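Local coordinates for mandelate racemase/muconate lactonizing enzyme, C-terminal domain protein (Paracoccus denitrificans, PDB 4DWD) that binds magnesium and probably acts as a hydro-lyase of the enolase superfamily, at residues G165-C170 and Q227-G232. Sequence-based numbering, arbitrary orientation. Where two conformers were deposited one is given.
Sequences GDRTRC and QHYHVG
Arg-167 meets Gln-227 and His-228 from the second position of a type I turn, Asp-166 to Arg-169, closed by the bond from Arg-169 N to Asp-166 O. Just before it, Asp-166 braces the turn in an Asx turn: its OD1 takes both Thr-168 N (2.8 Å) and Thr-168 OG1 from one face of the carboxylate. The Arg-167 chain, bent at its third torsion, brings the guanidinium side-on to the amide of Gln-227, with the two planes only 6° apart. Arg-167 NE lies 2.9 Å and Arg-167 NH2 3.0 Å from Gln-227 OE1, so one oxygen is gripped by two donors, both in its carbonyl plane. Arg-167 NH2 also donates to His-228 ND1 (3.0 Å, 162° at the hydrogen); this nitrogen is met in the plane of an imidazole turned 72° from the guanidinium. Both loops follow parallel strands of the enolase-type (beta/alpha) barrel, 158-162 and 221-223, and the contact ties them together near the metal-site residue Glu-249. The remaining guanidinium nitrogen, Arg-167 NH1, bonds to Gln-250 OE1, while Val-83 of a third subunit packs on the side chain. With an alanine here the three guanidinium bonds to the second loop go, which is likely to leave Gln-227 OE1 and His-228 ND1 without these donors and the amide freer to turn. The backbone oxygen Arg-167 O takes a weak bond from Gln-227 NE2 (3.2 Å) and a hydrogen bond from His-318 NE2 of the second subunit. Thr-168, which follows, turns its side chain away from the 227-232 loop.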
loop_
_atom_site.group_PDB
_atom_site.type_symbol
_atom_site.label_atom_id
_atom_site.label_comp_id
_atom_site.label_asym_id
_atom_site.label_seq_id
_atom_site.Cartn_x
_atom_site.Cartn_y
_atom_site.Cartn_z
ATOM N N GLY B 165 -2.985 -34.404 -9.921
ATOM C CA GLY B 165 -1.769 -34.686 -10.684
ATOM C C GLY B 165 -0.517 -34.712 -9.811
ATOM O O GLY B 165 -0.591 -34.604 -8.587
ATOM N N ASP B 166 0.639 -34.842 -10.450
ATOM C CA ASP B 166 1.922 -34.913 -9.753
ATOM C C ASP B 166 2.455 -33.500 -9.517
ATOM O O ASP B 166 2.727 -32.776 -10.482
ATOM C CB ASP B 166 2.892 -35.726 -10.613
ATOM C CG ASP B 166 4.283 -35.843 -10.008
ATOM O OD1 ASP B 166 4.656 -35.041 -9.123
ATOM O OD2 ASP B 166 5.021 -36.752 -10.435
ATOM N N ARG B 167 2.627 -33.119 -8.247
ATOM C CA ARG B 167 2.987 -31.727 -7.894
ATOM C C ARG B 167 4.447 -31.347 -8.163
ATOM O O ARG B 167 4.839 -30.190 -7.946
ATOM C CB ARG B 167 2.633 -31.402 -6.439
ATOM C CG ARG B 167 1.151 -31.188 -6.188
ATOM C CD ARG B 167 0.920 -30.907 -4.710
ATOM N NE ARG B 167 1.201 -29.515 -4.357
ATOM C CZ ARG B 167 0.924 -28.969 -3.173
ATOM N NH1 ARG B 167 0.385 -29.708 -2.213
ATOM N NH2 ARG B 167 1.160 -27.681 -2.952
ATOM N N THR B 168 5.249 -32.307 -8.619
ATOM C CA THR B 168 6.582 -31.980 -9.124
ATOM C C THR B 168 6.500 -31.467 -10.559
ATOM O O THR B 168 7.489 -30.997 -11.100
ATOM C CB THR B 168 7.571 -33.166 -9.065
ATOM O OG1 THR B 168 7.098 -34.240 -9.894
ATOM C CG2 THR B 168 7.770 -33.655 -7.627
ATOM N N ARG B 169 5.311 -31.557 -11.155
ATOM C CA ARG B 169 5.079 -31.086 -12.519
ATOM C C ARG B 169 4.137 -29.887 -12.509
ATOM O O ARG B 169 3.360 -29.709 -11.573
ATOM C CB ARG B 169 4.494 -32.210 -13.369
ATOM C CG ARG B 169 5.361 -33.466 -13.394
ATOM C CD ARG B 169 4.781 -34.498 -14.338
ATOM N NE ARG B 169 4.944 -34.083 -15.729
ATOM C CZ ARG B 169 4.284 -34.609 -16.759
ATOM N NH1 ARG B 169 3.409 -35.584 -16.560
ATOM N NH2 ARG B 169 4.495 -34.167 -17.968
ATOM N N CYS B 170 4.206 -29.063 -13.548
ATOM C CA CYS B 170 3.485 -27.797 -13.549
ATOM C C CYS B 170 3.029 -27.476 -14.972
ATOM O O CYS B 170 3.773 -27.712 -15.919
ATOM C CB CYS B 170 4.420 -26.699 -13.044
ATOM S SG CYS B 170 3.574 -25.158 -12.662
ATOM N N GLN B 227 0.668 -23.710 -6.376
ATOM C CA GLN B 227 1.202 -24.419 -5.207
ATOM C C GLN B 227 0.771 -23.713 -3.922
ATOM O O GLN B 227 0.827 -22.491 -3.827
ATOM C CB GLN B 227 2.729 -24.520 -5.281
ATOM C CG GLN B 227 3.246 -25.249 -6.520
ATOM C CD GLN B 227 3.030 -26.748 -6.509
ATOM O OE1 GLN B 227 2.638 -27.328 -5.497
ATOM N NE2 GLN B 227 3.319 -27.393 -7.644
ATOM N N HIS B 228 0.371 -24.491 -2.920
ATOM C CA HIS B 228 -0.226 -23.911 -1.713
ATOM C C HIS B 228 0.750 -23.071 -0.937
ATOM O O HIS B 228 0.340 -22.175 -0.208
ATOM C CB HIS B 228 -0.799 -25.018 -0.819
ATOM C CG HIS B 228 0.198 -25.572 0.163
ATOM N ND1 HIS B 228 1.139 -26.471 -0.185
ATOM C CD2 HIS B 228 0.402 -25.287 1.509
ATOM C CE1 HIS B 228 1.912 -26.746 0.880
ATOM N NE2 HIS B 228 1.461 -26.016 1.919
ATOM N N TYR B 229 2.042 -23.376 -1.086
ATOM C CA TYR B 229 3.055 -22.621 -0.383
ATOM C C TYR B 229 3.178 -21.170 -0.862
ATOM O O TYR B 229 3.678 -20.328 -0.119
ATOM C CB TYR B 229 4.408 -23.360 -0.356
ATOM C CG TYR B 229 4.827 -24.180 -1.560
ATOM C CD1 TYR B 229 5.404 -23.567 -2.670
ATOM C CD2 TYR B 229 4.737 -25.575 -1.558
ATOM C CE1 TYR B 229 5.847 -24.305 -3.759
ATOM C CE2 TYR B 229 5.176 -26.327 -2.650
ATOM C CZ TYR B 229 5.728 -25.689 -3.750
ATOM O OH TYR B 229 6.172 -26.423 -4.840
ATOM N N HIS B 230 2.676 -20.880 -2.062
ATOM C CA HIS B 230 2.730 -19.512 -2.606
ATOM C C HIS B 230 1.468 -18.774 -2.223
ATOM O O HIS B 230 0.546 -18.622 -3.032
ATOM C CB HIS B 230 2.881 -19.518 -4.136
ATOM C CG HIS B 230 4.072 -20.307 -4.648
ATOM N ND1 HIS B 230 5.319 -20.175 -4.137
ATOM C CD2 HIS B 230 4.170 -21.225 -5.690
ATOM C CE1 HIS B 230 6.160 -20.983 -4.809
ATOM N NE2 HIS B 230 5.451 -21.624 -5.759
ATOM N N VAL B 231 1.421 -18.287 -0.987
ATOM C CA VAL B 231 0.213 -17.656 -0.466
ATOM C C VAL B 231 -0.052 -16.317 -1.166
ATOM O O VAL B 231 -1.194 -15.994 -1.522
ATOM C CB VAL B 231 0.304 -17.480 1.064
ATOM C CG1 VAL B 231 -0.911 -16.724 1.596
ATOM C CG2 VAL B 231 0.382 -18.839 1.740
ATOM N N GLY B 232 1.005 -15.531 -1.380
ATOM C CA GLY B 232 0.865 -14.289 -2.134
ATOM C C GLY B 232 0.299 -14.528 -3.522
ATOM O O GLY B 232 -0.653 -13.840 -3.951
#